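Transferrin (Manduca sexta, PDB 6WB6) binds a single ferric ion per molecule together with a carbonate anion and carries iron as a secreted insect transport protein. Local coordinates at residues E427-L432 / I631-A636; T434-V439 / S545-S550; Y557-L562 / D570-F575. One frame throughout, in Å; residues are numbered along the deposited sequence.

Interaction 1 of 3, residues E427-L432 / I631-A636; sequences EVYGEL and IFNNAA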
ATOM      1  N   GLU A 427      -5.279  11.362   1.199  1.00 22.03           N
ATOM      2  CA  GLU A 427      -5.329  10.809  -0.143  1.00 19.50           C
ATOM      3  C   GLU A 427      -4.517  11.647  -1.109  1.00 17.11           C
ATOM      4  O   GLU A 427      -4.425  12.872  -0.986  1.00 23.29           O
ATOM      5  CB  GLU A 427      -6.776  10.716  -0.644  1.00 14.87           C
ATOM      6  CG  GLU A 427      -7.529   9.588  -0.005  1.00 17.43           C
ATOM      7  CD  GLU A 427      -8.930   9.376  -0.550  1.00 16.82           C
ATOM      8  OE1 GLU A 427      -9.458  10.243  -1.281  1.00 20.84           O
ATOM      9  OE2 GLU A 427      -9.508   8.348  -0.196  1.00 15.97           O
ATOM     10  N   VAL A 428      -3.884  10.969  -2.051  1.00 15.53           N
ATOM     11  CA  VAL A 428      -3.280  11.641  -3.186  1.00 24.85           C
ATOM     12  C   VAL A 428      -3.922  11.101  -4.456  1.00 18.69           C
ATOM     13  O   VAL A 428      -4.462   9.993  -4.493  1.00 14.65           O
ATOM     14  CB  VAL A 428      -1.747  11.480  -3.225  1.00 15.67           C
ATOM     15  CG1 VAL A 428      -1.129  12.237  -2.082  1.00 23.53           C
ATOM     16  CG2 VAL A 428      -1.342  10.022  -3.220  1.00 17.91           C
ATOM     17  N   TYR A 429      -3.837  11.898  -5.512  1.00 21.29           N
ATOM     18  CA  TYR A 429      -4.609  11.647  -6.716  1.00 29.67           C
ATOM     19  C   TYR A 429      -3.736  11.817  -7.953  1.00 30.72           C
ATOM     20  O   TYR A 429      -2.591  12.267  -7.885  1.00 27.34           O
ATOM     21  CB  TYR A 429      -5.812  12.577  -6.776  1.00 25.38           C
ATOM     22  CG  TYR A 429      -6.623  12.576  -5.521  1.00 27.76           C
ATOM     23  CD1 TYR A 429      -7.430  11.502  -5.202  1.00 21.60           C
ATOM     24  CD2 TYR A 429      -6.586  13.651  -4.650  1.00 27.63           C
ATOM     25  CE1 TYR A 429      -8.192  11.495  -4.057  1.00 23.97           C
ATOM     26  CE2 TYR A 429      -7.356  13.650  -3.488  1.00 19.60           C
ATOM     27  CZ  TYR A 429      -8.152  12.569  -3.207  1.00 18.04           C
ATOM     28  OH  TYR A 429      -8.915  12.515  -2.074  1.00 23.75           O
ATOM     29  N   GLY A 430      -4.291  11.422  -9.093  1.00 37.37           N
ATOM     30  CA  GLY A 430      -3.597  11.572 -10.358  1.00 34.71           C
ATOM     31  C   GLY A 430      -2.439  10.618 -10.550  1.00 44.36           C
ATOM     32  O   GLY A 430      -2.080   9.842  -9.651  1.00 33.39           O
ATOM     33  N   GLU A 431      -1.848  10.664 -11.750  1.00 58.20           N
ATOM     34  CA  GLU A 431      -0.649   9.886 -12.038  1.00 48.02           C
ATOM     35  C   GLU A 431       0.563  10.400 -11.273  1.00 48.62           C
ATOM     36  O   GLU A 431       1.500   9.631 -11.018  1.00 47.24           O
ATOM     37  CB  GLU A 431      -0.370   9.907 -13.540  1.00 52.09           C
ATOM     38  N   LEU A 432       0.548  11.670 -10.880  1.00 41.09           N
ATOM     39  CA  LEU A 432       1.597  12.281 -10.076  1.00 46.46           C
ATOM     40  C   LEU A 432       1.422  12.050  -8.574  1.00 34.32           C
ATOM     41  O   LEU A 432       2.265  12.509  -7.796  1.00 35.29           O
ATOM     42  CB  LEU A 432       1.642  13.783 -10.371  1.00 50.64           C
ATOM     43  CG  LEU A 432       1.891  14.116 -11.848  1.00 55.35           C
ATOM     44  CD1 LEU A 432       0.879  15.125 -12.377  1.00 59.09           C
ATOM     45  CD2 LEU A 432       3.309  14.631 -12.040  1.00 38.15           C
ATOM     46  N   ILE A 631     -14.569   4.132   2.422  1.00 24.43           N
ATOM     47  CA  ILE A 631     -13.316   4.360   3.160  1.00 22.18           C
ATOM     48  C   ILE A 631     -12.382   5.260   2.369  1.00 22.34           C
ATOM     49  O   ILE A 631     -11.943   6.297   2.867  1.00 24.63           O
ATOM     50  CB  ILE A 631     -12.590   3.053   3.530  1.00 26.55           C
ATOM     51  CG1 ILE A 631     -13.479   2.210   4.443  1.00 17.58           C
ATOM     52  CG2 ILE A 631     -11.284   3.382   4.266  1.00 23.79           C
ATOM     53  CD1 ILE A 631     -12.896   0.936   4.930  1.00 19.95           C
ATOM     54  N   PHE A 632     -12.044   4.860   1.149  1.00 18.29           N
ATOM     55  CA  PHE A 632     -11.222   5.676   0.269  1.00 14.95           C
ATOM     56  C   PHE A 632     -12.055   6.090  -0.928  1.00 24.26           C
ATOM     57  O   PHE A 632     -12.965   5.371  -1.346  1.00 17.97           O
ATOM     58  CB  PHE A 632      -9.950   4.922  -0.203  1.00 21.68           C
ATOM     59  CG  PHE A 632      -9.147   4.287   0.940  1.00 20.48           C
ATOM     60  CD1 PHE A 632      -8.328   5.056   1.741  1.00 22.20           C
ATOM     61  CD2 PHE A 632      -9.240   2.938   1.195  1.00 21.94           C
ATOM     62  CE1 PHE A 632      -7.632   4.506   2.795  1.00 17.22           C
ATOM     63  CE2 PHE A 632      -8.537   2.362   2.235  1.00 24.16           C
ATOM     64  CZ  PHE A 632      -7.718   3.151   3.041  1.00 21.28           C
ATOM     65  N   ASN A 633     -11.730   7.241  -1.498  1.00 20.85           N
ATOM     66  CA  ASN A 633     -12.356   7.587  -2.762  1.00 21.63           C
ATOM     67  C   ASN A 633     -11.767   6.734  -3.870  1.00 18.90           C
ATOM     68  O   ASN A 633     -10.562   6.471  -3.890  1.00 23.77           O
ATOM     69  CB  ASN A 633     -12.167   9.057  -3.073  1.00 24.78           C
ATOM     70  CG  ASN A 633     -12.978   9.921  -2.156  1.00 27.35           C
ATOM     71  OD1 ASN A 633     -14.197   9.841  -2.171  1.00 30.94           O
ATOM     72  ND2 ASN A 633     -12.310  10.716  -1.318  1.00 19.17           N
ATOM     73  N   ASN A 634     -12.632   6.284  -4.779  1.00 23.37           N
ATOM     74  CA  ASN A 634     -12.170   5.502  -5.928  1.00 20.86           C
ATOM     75  C   ASN A 634     -11.075   6.224  -6.698  1.00 22.86           C
ATOM     76  O   ASN A 634     -10.249   5.579  -7.337  1.00 25.93           O
ATOM     77  CB  ASN A 634     -13.341   5.182  -6.874  1.00 22.63           C
ATOM     78  CG  ASN A 634     -14.309   4.139  -6.313  1.00 29.59           C
ATOM     79  OD1 ASN A 634     -14.531   4.040  -5.092  1.00 30.94           O
ATOM     80  ND2 ASN A 634     -14.917   3.366  -7.215  1.00 33.54           N
ATOM     81  N   ALA A 635     -11.035   7.554  -6.641  1.00 29.69           N
ATOM     82  CA  ALA A 635     -10.007   8.307  -7.351  1.00 26.04           C
ATOM     83  C   ALA A 635      -8.652   8.281  -6.653  1.00 35.35           C
ATOM     84  O   ALA A 635      -7.648   8.676  -7.260  1.00 27.06           O
ATOM     85  CB  ALA A 635     -10.435   9.766  -7.526  1.00 21.09           C
ATOM     86  N   ALA A 636      -8.594   7.842  -5.399  1.00 26.97           N
ATOM     87  CA  ALA A 636      -7.323   7.853  -4.692  1.00 25.93           C
ATOM     88  C   ALA A 636      -6.318   6.977  -5.422  1.00 28.61           C
ATOM     89  O   ALA A 636      -6.626   5.861  -5.842  1.00 30.42           O
ATOM     90  CB  ALA A 636      -7.499   7.367  -3.251  1.00 24.65           C
TER

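Interaction 2 of 3, residues T434-V439 / S545-S550; sequences TPNYAV and SSADLS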
ATOM      1  N   THR A 434      -0.637  13.128  -5.897  1.00 30.45           N
ATOM      2  CA  THR A 434      -0.561  14.501  -5.431  1.00 34.08           C
ATOM      3  C   THR A 434      -1.939  14.879  -4.906  1.00 21.71           C
ATOM      4  O   THR A 434      -2.931  14.458  -5.512  1.00 18.48           O
ATOM      5  CB  THR A 434      -0.166  15.363  -6.631  1.00 32.86           C
ATOM      6  OG1 THR A 434       1.263  15.376  -6.787  1.00 49.03           O
ATOM      7  CG2 THR A 434      -0.680  16.720  -6.505  1.00 22.87           C
ATOM      8  N   PRO A 435      -2.066  15.642  -3.816  1.00 17.05           N
ATOM      9  CA  PRO A 435      -3.401  16.153  -3.470  1.00 27.13           C
ATOM     10  C   PRO A 435      -3.885  17.073  -4.571  1.00 26.78           C
ATOM     11  O   PRO A 435      -3.107  17.510  -5.415  1.00 22.33           O
ATOM     12  CB  PRO A 435      -3.182  16.914  -2.163  1.00 29.94           C
ATOM     13  CG  PRO A 435      -1.829  16.478  -1.676  1.00 32.27           C
ATOM     14  CD  PRO A 435      -1.043  16.145  -2.880  1.00 22.26           C
ATOM     15  N   ASN A 436      -5.184  17.356  -4.576  1.00 23.05           N
ATOM     16  CA  ASN A 436      -5.682  18.407  -5.450  1.00 20.86           C
ATOM     17  C   ASN A 436      -5.143  19.751  -4.987  1.00 25.71           C
ATOM     18  O   ASN A 436      -4.834  19.941  -3.808  1.00 23.46           O
ATOM     19  CB  ASN A 436      -7.200  18.444  -5.449  1.00 19.51           C
ATOM     20  CG  ASN A 436      -7.804  17.209  -6.076  1.00 24.00           C
ATOM     21  OD1 ASN A 436      -7.360  16.755  -7.135  1.00 20.97           O
ATOM     22  ND2 ASN A 436      -8.779  16.627  -5.397  1.00 24.06           N
ATOM     23  N   TYR A 437      -5.039  20.686  -5.927  1.00 22.65           N
ATOM     24  CA  TYR A 437      -4.695  22.066  -5.623  1.00 22.32           C
ATOM     25  C   TYR A 437      -5.779  23.007  -6.119  1.00 28.45           C
ATOM     26  O   TYR A 437      -6.335  22.829  -7.210  1.00 20.79           O
ATOM     27  CB  TYR A 437      -3.368  22.462  -6.258  1.00 25.62           C
ATOM     28  CG  TYR A 437      -2.184  21.858  -5.554  1.00 24.15           C
ATOM     29  CD1 TYR A 437      -1.989  20.486  -5.542  1.00 29.96           C
ATOM     30  CD2 TYR A 437      -1.278  22.650  -4.889  1.00 21.49           C
ATOM     31  CE1 TYR A 437      -0.910  19.935  -4.891  1.00 31.07           C
ATOM     32  CE2 TYR A 437      -0.199  22.110  -4.240  1.00 21.22           C
ATOM     33  CZ  TYR A 437      -0.018  20.756  -4.244  1.00 23.38           C
ATOM     34  OH  TYR A 437       1.062  20.204  -3.606  1.00 31.39           O
ATOM     35  N   ALA A 438      -6.063  24.015  -5.312  1.00 18.30           N
ATOM     36  CA  ALA A 438      -6.818  25.154  -5.802  1.00 23.73           C
ATOM     37  C   ALA A 438      -5.907  26.004  -6.673  1.00 25.10           C
ATOM     38  O   ALA A 438      -4.821  26.416  -6.243  1.00 21.07           O
ATOM     39  CB  ALA A 438      -7.374  25.976  -4.642  1.00 22.38           C
ATOM     40  N   VAL A 439      -6.322  26.259  -7.907  1.00 20.60           N
ATOM     41  CA  VAL A 439      -5.479  26.999  -8.831  1.00 21.82           C
ATOM     42  C   VAL A 439      -6.264  28.169  -9.387  1.00 21.66           C
ATOM     43  O   VAL A 439      -7.453  28.343  -9.109  1.00 25.39           O
ATOM     44  CB  VAL A 439      -4.923  26.131  -9.974  1.00 22.42           C
ATOM     45  CG1 VAL A 439      -4.296  24.881  -9.401  1.00 23.81           C
ATOM     46  CG2 VAL A 439      -6.000  25.784 -10.994  1.00 28.42           C
ATOM     47  N   SER A 545     -10.587  23.952  -9.008  1.00 21.69           N
ATOM     48  CA  SER A 545      -9.690  22.929  -8.518  1.00 20.56           C
ATOM     49  C   SER A 545      -8.835  22.438  -9.664  1.00 21.33           C
ATOM     50  O   SER A 545      -9.275  22.414 -10.811  1.00 26.94           O
ATOM     51  CB  SER A 545     -10.442  21.735  -7.939  1.00 26.74           C
ATOM     52  OG  SER A 545      -9.550  20.615  -7.864  1.00 25.68           O
ATOM     53  N   SER A 546      -7.630  21.974  -9.333  1.00 23.61           N
ATOM     54  CA  SER A 546      -6.806  21.307 -10.337  1.00 30.44           C
ATOM     55  C   SER A 546      -7.508  20.079 -10.914  1.00 26.64           C
ATOM     56  O   SER A 546      -7.302  19.735 -12.084  1.00 24.20           O
ATOM     57  CB  SER A 546      -5.465  20.917  -9.729  1.00 26.54           C
ATOM     58  OG  SER A 546      -5.652  20.028  -8.662  1.00 24.05           O
ATOM     59  N   ALA A 547      -8.368  19.436 -10.121  1.00 23.34           N
ATOM     60  CA  ALA A 547      -9.119  18.277 -10.603  1.00 25.51           C
ATOM     61  C   ALA A 547     -10.033  18.605 -11.785  1.00 27.11           C
ATOM     62  O   ALA A 547     -10.424  17.695 -12.522  1.00 27.56           O
ATOM     63  CB  ALA A 547      -9.940  17.689  -9.449  1.00 17.67           C
ATOM     64  N   ASP A 548     -10.381  19.869 -11.986  1.00 28.24           N
ATOM     65  CA  ASP A 548     -11.304  20.279 -13.037  1.00 32.78           C
ATOM     66  C   ASP A 548     -10.597  20.908 -14.225  1.00 28.62           C
ATOM     67  O   ASP A 548     -11.257  21.526 -15.069  1.00 32.68           O
ATOM     68  CB  ASP A 548     -12.328  21.278 -12.493  1.00 30.80           C
ATOM     69  CG  ASP A 548     -13.473  20.607 -11.738  1.00 43.04           C
ATOM     70  OD1 ASP A 548     -13.580  19.359 -11.760  1.00 38.94           O
ATOM     71  OD2 ASP A 548     -14.271  21.344 -11.117  1.00 52.08           O
ATOM     72  N   LEU A 549      -9.278  20.772 -14.317  1.00 23.06           N
ATOM     73  CA  LEU A 549      -8.551  21.450 -15.390  1.00 28.97           C
ATOM     74  C   LEU A 549      -8.775  20.826 -16.777  1.00 33.23           C
ATOM     75  O   LEU A 549      -8.406  21.455 -17.775  1.00 20.82           O
ATOM     76  CB  LEU A 549      -7.057  21.483 -15.054  1.00 33.86           C
ATOM     77  CG  LEU A 549      -6.718  22.379 -13.857  1.00 28.48           C
ATOM     78  CD1 LEU A 549      -5.245  22.341 -13.529  1.00 30.95           C
ATOM     79  CD2 LEU A 549      -7.169  23.841 -14.082  1.00 33.06           C
ATOM     80  N   SER A 550      -9.385  19.632 -16.861  1.00 28.98           N
ATOM     81  CA  SER A 550      -9.731  19.030 -18.153  1.00 30.05           C
ATOM     82  C   SER A 550     -10.727  19.872 -18.931  1.00 29.79           C
ATOM     83  O   SER A 550     -10.812  19.760 -20.161  1.00 28.08           O
ATOM     84  CB  SER A 550     -10.317  17.636 -17.949  1.00 24.53           C
ATOM     85  OG  SER A 550     -11.524  17.707 -17.218  1.00 39.02           O
TER
HETATM   86  O   HOH W   1      -5.518  17.130  -8.979  1.00 31.57           O

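Interaction 3 of 3, residues Y557-L562 / D570-F575; sequences YELLCL and DVLSSF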
ATOM      1  N   TYR A 557      -4.999  28.159 -22.235  1.00 30.93           N
ATOM      2  CA  TYR A 557      -5.100  28.538 -20.837  1.00 29.71           C
ATOM      3  C   TYR A 557      -3.824  28.196 -20.085  1.00 33.09           C
ATOM      4  O   TYR A 557      -3.072  27.289 -20.465  1.00 23.95           O
ATOM      5  CB  TYR A 557      -6.273  27.849 -20.175  1.00 22.24           C
ATOM      6  CG  TYR A 557      -7.562  28.315 -20.753  1.00 27.04           C
ATOM      7  CD1 TYR A 557      -8.178  29.459 -20.273  1.00 30.71           C
ATOM      8  CD2 TYR A 557      -8.165  27.629 -21.798  1.00 34.32           C
ATOM      9  CE1 TYR A 557      -9.369  29.904 -20.801  1.00 31.31           C
ATOM     10  CE2 TYR A 557      -9.372  28.066 -22.336  1.00 34.66           C
ATOM     11  CZ  TYR A 557      -9.966  29.209 -21.832  1.00 37.58           C
ATOM     12  OH  TYR A 557     -11.158  29.675 -22.349  1.00 34.35           O
ATOM     13  N   GLU A 558      -3.589  28.957 -19.020  1.00 22.63           N
ATOM     14  CA  GLU A 558      -2.408  28.823 -18.189  1.00 30.63           C
ATOM     15  C   GLU A 558      -2.835  28.915 -16.739  1.00 27.53           C
ATOM     16  O   GLU A 558      -3.951  29.337 -16.423  1.00 26.97           O
ATOM     17  CB  GLU A 558      -1.391  29.928 -18.480  1.00 30.38           C
ATOM     18  CG  GLU A 558      -0.282  29.583 -19.413  1.00 42.87           C
ATOM     19  CD  GLU A 558       0.434  30.843 -19.845  1.00 40.07           C
ATOM     20  OE1 GLU A 558      -0.068  31.938 -19.491  1.00 36.06           O
ATOM     21  OE2 GLU A 558       1.469  30.749 -20.533  1.00 57.72           O
ATOM     22  N   LEU A 559      -1.912  28.576 -15.848  1.00 27.54           N
ATOM     23  CA  LEU A 559      -2.104  28.795 -14.422  1.00 26.35           C
ATOM     24  C   LEU A 559      -1.357  30.045 -13.999  1.00 32.02           C
ATOM     25  O   LEU A 559      -0.241  30.293 -14.457  1.00 26.54           O
ATOM     26  CB  LEU A 559      -1.621  27.592 -13.622  1.00 28.29           C
ATOM     27  CG  LEU A 559      -2.325  26.312 -14.075  1.00 27.04           C
ATOM     28  CD1 LEU A 559      -1.815  25.099 -13.294  1.00 27.39           C
ATOM     29  CD2 LEU A 559      -3.859  26.477 -13.942  1.00 21.42           C
ATOM     30  N   LEU A 560      -2.008  30.848 -13.170  1.00 24.58           N
ATOM     31  CA  LEU A 560      -1.405  32.013 -12.532  1.00 27.04           C
ATOM     32  C   LEU A 560      -0.833  31.561 -11.199  1.00 31.74           C
ATOM     33  O   LEU A 560      -1.592  31.184 -10.299  1.00 22.44           O
ATOM     34  CB  LEU A 560      -2.456  33.104 -12.331  1.00 28.85           C
ATOM     35  CG  LEU A 560      -2.051  34.372 -11.593  1.00 24.55           C
ATOM     36  CD1 LEU A 560      -0.981  35.069 -12.400  1.00 25.23           C
ATOM     37  CD2 LEU A 560      -3.255  35.272 -11.363  1.00 27.01           C
ATOM     38  N   CYS A 561       0.500  31.622 -11.067  1.00 29.21           N
ATOM     39  CA  CYS A 561       1.223  31.077  -9.915  1.00 25.75           C
ATOM     40  C   CYS A 561       1.184  32.030  -8.719  1.00 27.00           C
ATOM     41  O   CYS A 561       2.198  32.534  -8.240  1.00 34.36           O
ATOM     42  CB  CYS A 561       2.661  30.773 -10.311  1.00 31.30           C
ATOM     43  SG  CYS A 561       2.805  29.937 -11.866  1.00 32.98           S
ATOM     44  N   LEU A 562      -0.020  32.272  -8.222  1.00 26.93           N
ATOM     45  CA  LEU A 562      -0.145  33.149  -7.070  1.00 23.33           C
ATOM     46  C   LEU A 562       0.670  32.657  -5.873  1.00 25.11           C
ATOM     47  O   LEU A 562       0.975  33.453  -4.972  1.00 28.56           O
ATOM     48  CB  LEU A 562      -1.630  33.301  -6.690  1.00 22.22           C
ATOM     49  CG  LEU A 562      -2.486  34.056  -7.721  1.00 28.63           C
ATOM     50  CD1 LEU A 562      -3.992  33.924  -7.484  1.00 32.88           C
ATOM     51  CD2 LEU A 562      -2.078  35.519  -7.710  1.00 31.21           C
ATOM     52  N   ASP A 570       2.345  29.407 -15.249  1.00 29.80           N
ATOM     53  CA  ASP A 570       2.917  28.124 -15.642  1.00 33.94           C
ATOM     54  C   ASP A 570       1.819  27.262 -16.258  1.00 35.54           C
ATOM     55  O   ASP A 570       0.632  27.583 -16.166  1.00 40.88           O
ATOM     56  CB  ASP A 570       3.567  27.429 -14.457  1.00 30.28           C
ATOM     57  CG  ASP A 570       4.674  26.500 -14.878  1.00 30.93           C
ATOM     58  OD1 ASP A 570       4.581  25.920 -15.981  1.00 32.50           O
ATOM     59  OD2 ASP A 570       5.639  26.364 -14.109  1.00 33.34           O
ATOM     60  N   VAL A 571       2.227  26.157 -16.903  1.00 27.76           N
ATOM     61  CA  VAL A 571       1.262  25.344 -17.661  1.00 34.40           C
ATOM     62  C   VAL A 571       0.217  24.706 -16.748  1.00 35.37           C
ATOM     63  O   VAL A 571       0.400  24.569 -15.529  1.00 27.70           O
ATOM     64  CB  VAL A 571       1.969  24.248 -18.473  1.00 29.42           C
ATOM     65  CG1 VAL A 571       2.768  24.854 -19.586  1.00 30.02           C
ATOM     66  CG2 VAL A 571       2.821  23.381 -17.560  1.00 33.82           C
ATOM     67  N   LEU A 572      -0.875  24.239 -17.379  1.00 27.61           N
ATOM     68  CA  LEU A 572      -1.972  23.617 -16.639  1.00 32.77           C
ATOM     69  C   LEU A 572      -1.504  22.436 -15.798  1.00 27.58           C
ATOM     70  O   LEU A 572      -2.064  22.180 -14.728  1.00 30.29           O
ATOM     71  CB  LEU A 572      -3.081  23.157 -17.598  1.00 31.81           C
ATOM     72  CG  LEU A 572      -3.792  24.163 -18.525  1.00 32.64           C
ATOM     73  CD1 LEU A 572      -5.032  23.522 -19.160  1.00 23.50           C
ATOM     74  CD2 LEU A 572      -4.180  25.440 -17.806  1.00 30.04           C
ATOM     75  N   SER A 573      -0.493  21.700 -16.255  1.00 32.32           N
ATOM     76  CA  SER A 573      -0.085  20.482 -15.559  1.00 34.02           C
ATOM     77  C   SER A 573       0.849  20.740 -14.386  1.00 32.11           C
ATOM     78  O   SER A 573       1.185  19.794 -13.666  1.00 33.84           O
ATOM     79  CB  SER A 573       0.591  19.522 -16.537  1.00 34.16           C
ATOM     80  OG  SER A 573       1.701  20.148 -17.157  1.00 34.77           O
ATOM     81  N   SER A 574       1.272  21.982 -14.166  1.00 32.44           N
ATOM     82  CA  SER A 574       2.207  22.291 -13.098  1.00 39.43           C
ATOM     83  C   SER A 574       1.511  22.802 -11.851  1.00 33.20           C
ATOM     84  O   SER A 574       2.186  23.302 -10.947  1.00 29.53           O
ATOM     85  CB  SER A 574       3.235  23.321 -13.569  1.00 34.98           C
ATOM     86  OG  SER A 574       2.659  24.610 -13.558  1.00 40.38           O
ATOM     87  N   PHE A 575       0.190  22.652 -11.769  1.00 30.35           N
ATOM     88  CA  PHE A 575      -0.588  23.140 -10.633  1.00 31.73           C
ATOM     89  C   PHE A 575       0.080  22.881  -9.284  1.00 25.64           C
ATOM     90  O   PHE A 575      -0.013  23.728  -8.389  1.00 23.14           O
ATOM     91  CB  PHE A 575      -1.996  22.527 -10.654  1.00 29.09           C
ATOM     92  CG  PHE A 575      -2.010  21.032 -10.644  1.00 29.39           C
ATOM     93  CD1 PHE A 575      -1.948  20.321 -11.820  1.00 31.29           C
ATOM     94  CD2 PHE A 575      -2.080  20.336  -9.448  1.00 34.19           C
ATOM     95  CE1 PHE A 575      -1.950  18.938 -11.815  1.00 36.47           C
ATOM     96  CE2 PHE A 575      -2.095  18.963  -9.433  1.00 29.08           C
ATOM     97  CZ  PHE A 575      -2.028  18.256 -10.616  1.00 27.87           C
TER

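Interaction 1 of 3, residues E427-L432 / I631-A636
Glu427 OE1 is gripped from two directions: Asn633 ND2 reaches it across the contact at 2.9 Å, and the hydroxyl of Tyr429, two residues on in the chain, donates to it in a bond modelled as very short. Glu427 OE2 accepts from Asn633 N at 2.8 Å. Both nitrogens of Asn633 therefore hold one carboxylate, each on the syn side of its oxygen. The hydrogen bond from ND2 is fairly straight, 163° at the hydrogen, although the carboxylate and amide planes stand 78° apart. Extension of the Glu427 chain (CD anti to CA, chi2 -175°) carries CD, and with it the carboxylate, toward the turn. The two N-H donors of Asn633 around a buried carboxylate would be expected to favour its ionised form, and glutamate has the length and the two acceptors that this needs. Ala636 CB packs 3.7 Å from Glu427 CD, where a methyl fits closely against the acid. Asn633 to Ala636 form a type I turn, closed by Ala636 N bonding to Asn633 O. The turn presents Ala635 O to the edge of the Tyr429 ring, 3.5 Å from CD1. Beside it, Ala636 CA makes a CH...O contact with Val428 O. Strand 422-428 runs between two antiparallel neighbours of its sheet: the backbone of Glu427 bonds to Arg586, just before strand 587-590, while Val428 bonds to Lys637 and Gly638, where strand 638-641 begins. Phe632 turns from the loop toward Met369 of helix 360-375 and Leu639 of strand 638-641.

Interaction 2 of 3, residues T434-V439 / S545-S550
Ser546 N donates to Tyr437 O at 2.6 Å, beside the antiparallel, non-hydrogen-bonded pair of Ala438 and Ser545, whose CA atoms are 4.5 Å apart. The side chain of Ser546 answers from the same residue: its OG accepts from Tyr437 N at 2.9 Å, in an almost straight bond of 175°. It can do so because OG lies between the backbone N and the carbonyl carbon (chi1 61°), and a serine is short enough to pair with a main chain this close. Strand 437-443 belongs to the mixed sheet of the second transferrin-like repeat, and its partner 542-545 gives way here to a 3-10 segment. Ser545 shapes that change of direction through an ST turn, its OG accepting from Ala547 N at 2.8 Å. A water donates to Asn436 OD1 and also bonds to Ser546 OG, linking the two polar side chains. Asn436 OD1 additionally lies 3.6 Å from Ala547 CB. Val439 and Leu549 meet tip to tip, CG2 to CD2 at 3.8 Å, while Val439 CG1 comes against Ser546 CB. Phe575 touches both Val439 and Ser546.

Interaction 3 of 3, residues Y557-L562 / D570-F575
Leu559 and Leu572 cross at about a right angle, their CD2 methyls meeting at 4.0 Å. The other branch of Leu559, CD1, comes to 3.7 Å from Phe575 CB. One leucine thus meets two residues of the 570-575 segment, CD2 facing Leu572 and CD1 facing Phe575 CB. With CG anti to its own carbonyl carbon (chi1 -56°), Leu559 sets that atom near Val571 O and Leu572 CA. Leu559 CD1 approaches Val571 O at 3.2 Å. An alanine in place of Leu559 would probably deprive Leu572 CD2 and Phe575 CB of this neighbour and open a gap between strand and turn. Leu572 directs CD2 toward the strand start as well, 4.0 Å from Tyr557 CB and close to Tyr557 O. Across the strands, Leu559 and Asp570 form an antiparallel hydrogen-bonded pair: Leu559 N donates to Asp570 O at 2.7 Å, and Asp570 N returns a bond to Leu559 O at 2.8 Å. Beside this pair, Cys561 SG sits 3.7 Å from Asp570 CB, and the cysteine is tied to Cys578 by a disulfide. The aspartate also folds its carboxylate back on the chain, OD1 accepting from Val571 N, while OD2 forms a salt bridge with Arg564. Val571 O is held by both the N and the OG of Ser574, which rounds off the turn. Strand 557-560 is flanked on one side by the short strand 569-570 of this hairpin and on the other by strand 437-443, to which Glu558 and Leu560 bond through their backbones. Leu559 packs on Val439 and Val441 of that strand, and Tyr557 rests against helix 530-535.

All three contacts lie in the second transferrin-like repeat, whereas the residues seen to bind iron and carbonate belong to the first, so they build the architecture of the half without an observed metal. Along the chain, interaction 1 encloses the others, and interaction 2 closes before interaction 3 opens. The centres of interactions 1 and 2 are about 12 Å apart, joined by the connection between strands 422-428 and 437-443, where Tyr429 N probably bonds to Thr434 O. Interactions 2 and 3, centres about 10 Å apart, share the mixed sheet through neighbouring strands 437-443 and 557-560, and Leu549 CD1 packs on Leu572 O. Interactions 1 and 3, centres about 21 Å apart, do not touch.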